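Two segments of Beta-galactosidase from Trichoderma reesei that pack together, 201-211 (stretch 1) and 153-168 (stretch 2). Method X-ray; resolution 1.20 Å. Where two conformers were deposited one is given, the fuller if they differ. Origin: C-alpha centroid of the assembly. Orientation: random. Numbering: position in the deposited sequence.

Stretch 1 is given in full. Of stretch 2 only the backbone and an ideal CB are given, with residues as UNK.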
# COMPACT_ATOMS: atom_id res chain seq x y z
N ASP A 201 -4.96 1.60 -27.44
CA ASP A 201 -5.04 2.76 -28.32
C ASP A 201 -5.34 4.04 -27.53
O ASP A 201 -4.79 5.10 -27.89
CB ASP A 201 -6.15 2.59 -29.37
CG ASP A 201 -5.95 1.55 -30.44
OD1 ASP A 201 -4.80 1.05 -30.65
OD2 ASP A 201 -6.96 1.20 -31.15
N GLN A 202 -6.18 3.94 -26.50
CA GLN A 202 -6.46 5.19 -25.74
C GLN A 202 -5.17 5.76 -25.17
O GLN A 202 -4.94 6.95 -25.11
CB GLN A 202 -7.39 4.94 -24.57
CG GLN A 202 -8.83 4.55 -24.97
CD GLN A 202 -9.62 4.27 -23.72
OE1 GLN A 202 -9.22 3.37 -22.93
NE2 GLN A 202 -10.69 5.00 -23.47
N ALA A 203 -4.33 4.83 -24.62
CA ALA A 203 -3.08 5.31 -23.98
C ALA A 203 -2.13 5.82 -25.05
O ALA A 203 -1.51 6.89 -24.89
CB ALA A 203 -2.47 4.15 -23.19
N ARG A 204 -1.95 5.09 -26.18
CA ARG A 204 -1.02 5.53 -27.23
C ARG A 204 -1.49 6.88 -27.78
O ARG A 204 -0.68 7.76 -28.06
CB ARG A 204 -0.98 4.49 -28.36
CG ARG A 204 -0.27 3.22 -27.90
CD ARG A 204 1.17 3.45 -27.51
NE ARG A 204 1.96 2.22 -27.37
CZ ARG A 204 2.98 2.02 -26.54
NH1 ARG A 204 3.37 3.00 -25.73
NH2 ARG A 204 3.58 0.85 -26.54
N ASN A 205 -2.81 7.03 -27.97
CA ASN A 205 -3.37 8.26 -28.55
C ASN A 205 -3.11 9.44 -27.63
O ASN A 205 -3.02 10.58 -28.14
CB ASN A 205 -4.86 8.14 -28.79
CG ASN A 205 -5.26 7.23 -29.93
OD1 ASN A 205 -6.45 6.81 -30.03
ND2 ASN A 205 -4.33 6.88 -30.76
N ALA A 206 -2.99 9.20 -26.32
CA ALA A 206 -2.74 10.29 -25.36
C ALA A 206 -1.26 10.58 -25.19
O ALA A 206 -0.91 11.48 -24.38
CB ALA A 206 -3.34 9.93 -23.99
N GLY A 207 -0.40 9.90 -25.96
CA GLY A 207 1.01 10.19 -25.95
C GLY A 207 1.91 9.24 -25.18
O GLY A 207 3.09 9.54 -25.02
N ILE A 208 1.36 8.12 -24.70
CA ILE A 208 2.20 7.18 -23.98
C ILE A 208 3.09 6.47 -25.00
O ILE A 208 2.53 5.84 -25.91
CB ILE A 208 1.34 6.17 -23.19
CG1 ILE A 208 0.48 6.87 -22.15
CG2 ILE A 208 2.19 5.07 -22.59
CD1 ILE A 208 1.27 7.58 -21.03
N ILE A 209 4.42 6.62 -24.85
CA ILE A 209 5.35 5.98 -25.79
C ILE A 209 6.29 5.03 -25.06
O ILE A 209 7.03 4.32 -25.71
CB ILE A 209 6.17 7.00 -26.60
CG1 ILE A 209 6.97 7.95 -25.72
CG2 ILE A 209 5.22 7.74 -27.58
CD1 ILE A 209 7.88 8.87 -26.57
N VAL A 210 6.28 4.99 -23.70
CA VAL A 210 7.07 4.02 -22.98
C VAL A 210 6.44 2.65 -23.16
O VAL A 210 5.32 2.53 -23.70
CB VAL A 210 7.19 4.39 -21.48
CG1 VAL A 210 8.02 5.72 -21.37
CG2 VAL A 210 5.84 4.49 -20.78
N PRO A 211 7.16 1.60 -22.78
CA PRO A 211 6.61 0.26 -22.99
C PRO A 211 5.36 0.04 -22.13
O PRO A 211 5.26 0.51 -21.00
CB PRO A 211 7.72 -0.68 -22.55
CG PRO A 211 8.99 0.17 -22.74
CD PRO A 211 8.55 1.53 -22.26
N UNK A 153 -11.67 10.19 -19.08
CA UNK A 153 -10.71 9.92 -18.02
C UNK A 153 -9.40 9.49 -18.62
O UNK A 153 -8.33 10.01 -18.23
CB UNK A 153 -11.23 8.85 -17.06
N UNK A 154 -9.40 8.56 -19.57
CA UNK A 154 -8.08 8.10 -20.06
C UNK A 154 -7.37 9.19 -20.80
O UNK A 154 -6.15 9.39 -20.64
CB UNK A 154 -8.22 6.88 -20.97
N UNK A 155 -8.10 9.98 -21.60
CA UNK A 155 -7.45 11.06 -22.33
C UNK A 155 -6.75 12.00 -21.38
O UNK A 155 -5.62 12.44 -21.65
CB UNK A 155 -8.46 11.83 -23.18
N UNK A 156 -7.41 12.34 -20.27
CA UNK A 156 -6.82 13.27 -19.32
C UNK A 156 -5.68 12.63 -18.54
O UNK A 156 -4.58 13.19 -18.43
CB UNK A 156 -7.89 13.79 -18.35
N UNK A 157 -5.92 11.44 -17.93
CA UNK A 157 -4.88 10.90 -17.05
C UNK A 157 -3.69 10.40 -17.85
O UNK A 157 -2.54 10.55 -17.40
CB UNK A 157 -5.44 9.77 -16.19
N UNK A 158 -3.90 9.83 -19.04
CA UNK A 158 -2.76 9.34 -19.80
C UNK A 158 -2.00 10.50 -20.35
O UNK A 158 -0.78 10.37 -20.52
CB UNK A 158 -3.20 8.40 -20.93
N UNK A 159 -2.62 11.66 -20.60
CA UNK A 159 -1.78 12.80 -21.03
C UNK A 159 -0.99 13.37 -19.86
O UNK A 159 0.15 13.77 -20.07
CB UNK A 159 -2.64 13.90 -21.65
N UNK A 160 -1.54 13.36 -18.63
CA UNK A 160 -0.77 13.75 -17.45
C UNK A 160 0.41 12.82 -17.28
O UNK A 160 1.55 13.25 -17.06
CB UNK A 160 -1.64 13.74 -16.19
N UNK A 161 0.18 11.51 -17.39
CA UNK A 161 1.29 10.55 -17.26
C UNK A 161 2.28 10.74 -18.38
O UNK A 161 3.50 10.62 -18.22
CB UNK A 161 0.78 9.11 -17.26
N UNK A 162 1.77 11.03 -19.61
CA UNK A 162 2.65 11.16 -20.76
C UNK A 162 3.68 12.27 -20.52
O UNK A 162 4.86 12.15 -20.86
CB UNK A 162 1.84 11.44 -22.02
N UNK A 163 3.24 13.38 -19.92
CA UNK A 163 4.16 14.51 -19.68
C UNK A 163 5.25 14.12 -18.69
O UNK A 163 6.34 14.69 -18.77
CB UNK A 163 3.40 15.73 -19.16
N UNK A 164 4.96 13.15 -17.85
CA UNK A 164 5.91 12.71 -16.80
C UNK A 164 6.79 11.58 -17.29
O UNK A 164 7.55 11.00 -16.51
CB UNK A 164 5.16 12.26 -15.54
N UNK A 165 6.72 11.17 -18.55
CA UNK A 165 7.59 10.10 -19.03
C UNK A 165 9.05 10.49 -19.03
O UNK A 165 9.43 11.65 -19.17
CB UNK A 165 7.18 9.68 -20.44
N UNK A 166 9.88 9.44 -18.87
CA UNK A 166 11.32 9.59 -18.91
C UNK A 166 11.80 10.22 -20.23
O UNK A 166 12.83 10.93 -20.28
CB UNK A 166 11.98 8.23 -18.70
N UNK A 167 11.03 10.06 -21.32
CA UNK A 167 11.37 10.66 -22.62
C UNK A 167 11.19 12.16 -22.58
O UNK A 167 11.68 12.84 -23.48
CB UNK A 167 10.51 10.06 -23.74
N UNK A 168 10.52 12.70 -21.58
CA UNK A 168 10.32 14.13 -21.35
C UNK A 168 11.05 14.61 -20.09
O UNK A 168 10.75 15.68 -19.63
CB UNK A 168 8.83 14.44 -21.24

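Position 153 lies in a helix with no atom of stretch 1 within 5.5 Å of its ideal CB, so the contact leaves its side chain undetermined; it is Y153. At 154 the CA-to-CB bond points toward stretch 1, with the ideal CB 4.0 Å from Q202 NE2. The aliphatic part of Q202 lies alongside, so a medium-sized apolar side chain would suit, although a polar one could address the amide. The residue is V154, whose CG1 packs 3.6 Å from Q202 CB.

Position 155 points sideways and tolerates many residues; it is A155. Positions 156 and 157 meet nothing of stretch 1 and are H156 and I157.

Position 158 is far more restrictive. Its ideal CB points toward stretch 1 and sits 3.4 Å from A206 CB and 4.3 Å from A203 CA, which favours a very small side chain. A158 fits: its CB touches A206 CB at 3.5 Å and I208 CG1 at 4.2 Å.

Position 159 points sideways, its ideal CB 4.0 Å from A206 O; small residues, polar or not, would be reasonable. It is S159, modelled in two conformers. Position 160 points away and is I160. At 161, a sideways bond places the ideal CB 4.1 Å from I208 CD1, inviting an aliphatic group; I161 supplies CG2 at 3.8 Å from that same I208 CD1.

At 162 the ideal CB faces A206 O at 3.6 Å, G207 O at 3.8 Å and I208 CD1 at 4.0 Å. With so much backbone close by, alanine or glycine is the natural expectation, and A162 is found. Positions 163 and 164, without contacts here, are K163 and A164.

Position 165 has left the helix, with phi/psi of -65/152°, and points toward a loop that offers the amides of I209 and V210 beside the carbonyl of G207. A side chain carrying both an acceptor and a donor would answer all three, and an amide does so neatly. In Q165, OE1 accepts from I209 N (2.8 Å) and V210 N (3.1 Å), while NE2 donates to G207 O (3.1 Å) and to A162 O (3.0 Å), tying the loop to the helix end.

Position 166 points sideways near V210; an aliphatic residue suits, and I166 CG2 reaches V210 CG1 at 4.3 Å. At 167 the ideal CB is 4.0 Å from I209 CD1, compatible with small or branched side chains; T167 places OG1 3.8 Å from I209 CD1. Position 168, free of contacts, is N168.

Stretch 2 (153-168) YVAHIASIIAKAQITN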
# COMPACT_ATOMS: atom_id res chain seq x y z
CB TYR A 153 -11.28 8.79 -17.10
CG TYR A 153 -10.21 8.25 -16.19
CD1 TYR A 153 -9.71 9.02 -15.12
CD2 TYR A 153 -9.70 6.97 -16.38
CE1 TYR A 153 -8.69 8.47 -14.29
CE2 TYR A 153 -8.72 6.45 -15.59
CZ TYR A 153 -8.22 7.20 -14.54
OH TYR A 153 -7.24 6.67 -13.73
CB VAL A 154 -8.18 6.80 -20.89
CG1 VAL A 154 -6.79 6.38 -21.33
CG2 VAL A 154 -8.89 5.72 -20.04
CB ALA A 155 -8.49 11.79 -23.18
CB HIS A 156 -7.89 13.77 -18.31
CG HIS A 156 -8.71 14.85 -18.92
ND1 HIS A 156 -9.83 14.64 -19.73
CD2 HIS A 156 -8.57 16.20 -18.79
CE1 HIS A 156 -10.31 15.84 -20.10
NE2 HIS A 156 -9.56 16.79 -19.54
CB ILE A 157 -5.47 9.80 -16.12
CG1 ILE A 157 -4.56 9.60 -14.90
CG2 ILE A 157 -5.70 8.46 -16.84
CD1 ILE A 157 -4.53 10.76 -13.93
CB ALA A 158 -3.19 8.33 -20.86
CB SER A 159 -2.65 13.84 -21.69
OG SER A 159 -3.52 14.48 -20.81
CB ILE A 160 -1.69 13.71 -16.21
CG1 ILE A 160 -2.63 14.93 -16.20
CG2 ILE A 160 -0.92 13.62 -14.91
CD1 ILE A 160 -3.82 14.81 -15.28
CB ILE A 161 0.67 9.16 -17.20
CG1 ILE A 161 -0.17 8.97 -15.90
CG2 ILE A 161 1.70 8.04 -17.32
CD1 ILE A 161 -0.75 7.56 -15.83
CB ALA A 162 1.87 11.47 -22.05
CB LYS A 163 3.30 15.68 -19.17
CG LYS A 163 2.31 16.18 -20.19
CD LYS A 163 1.47 17.36 -19.77
CE LYS A 163 0.65 17.90 -20.91
NZ LYS A 163 -0.47 17.04 -21.39
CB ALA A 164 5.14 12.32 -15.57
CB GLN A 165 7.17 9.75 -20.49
CG GLN A 165 5.85 8.95 -20.51
CD GLN A 165 5.38 8.77 -21.93
OE1 GLN A 165 5.21 7.62 -22.39
NE2 GLN A 165 5.11 9.83 -22.68
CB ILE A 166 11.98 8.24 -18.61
CG1 ILE A 166 13.47 8.36 -18.40
CG2 ILE A 166 11.69 7.22 -19.75
CD1 ILE A 166 14.17 7.09 -17.93
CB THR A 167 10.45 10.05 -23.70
OG1 THR A 167 9.13 10.04 -23.21
CG2 THR A 167 10.84 8.60 -23.97
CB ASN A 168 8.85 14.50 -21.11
CG ASN A 168 8.06 14.18 -22.33
OD1 ASN A 168 8.58 14.43 -23.44
ND2 ASN A 168 6.87 13.67 -22.16
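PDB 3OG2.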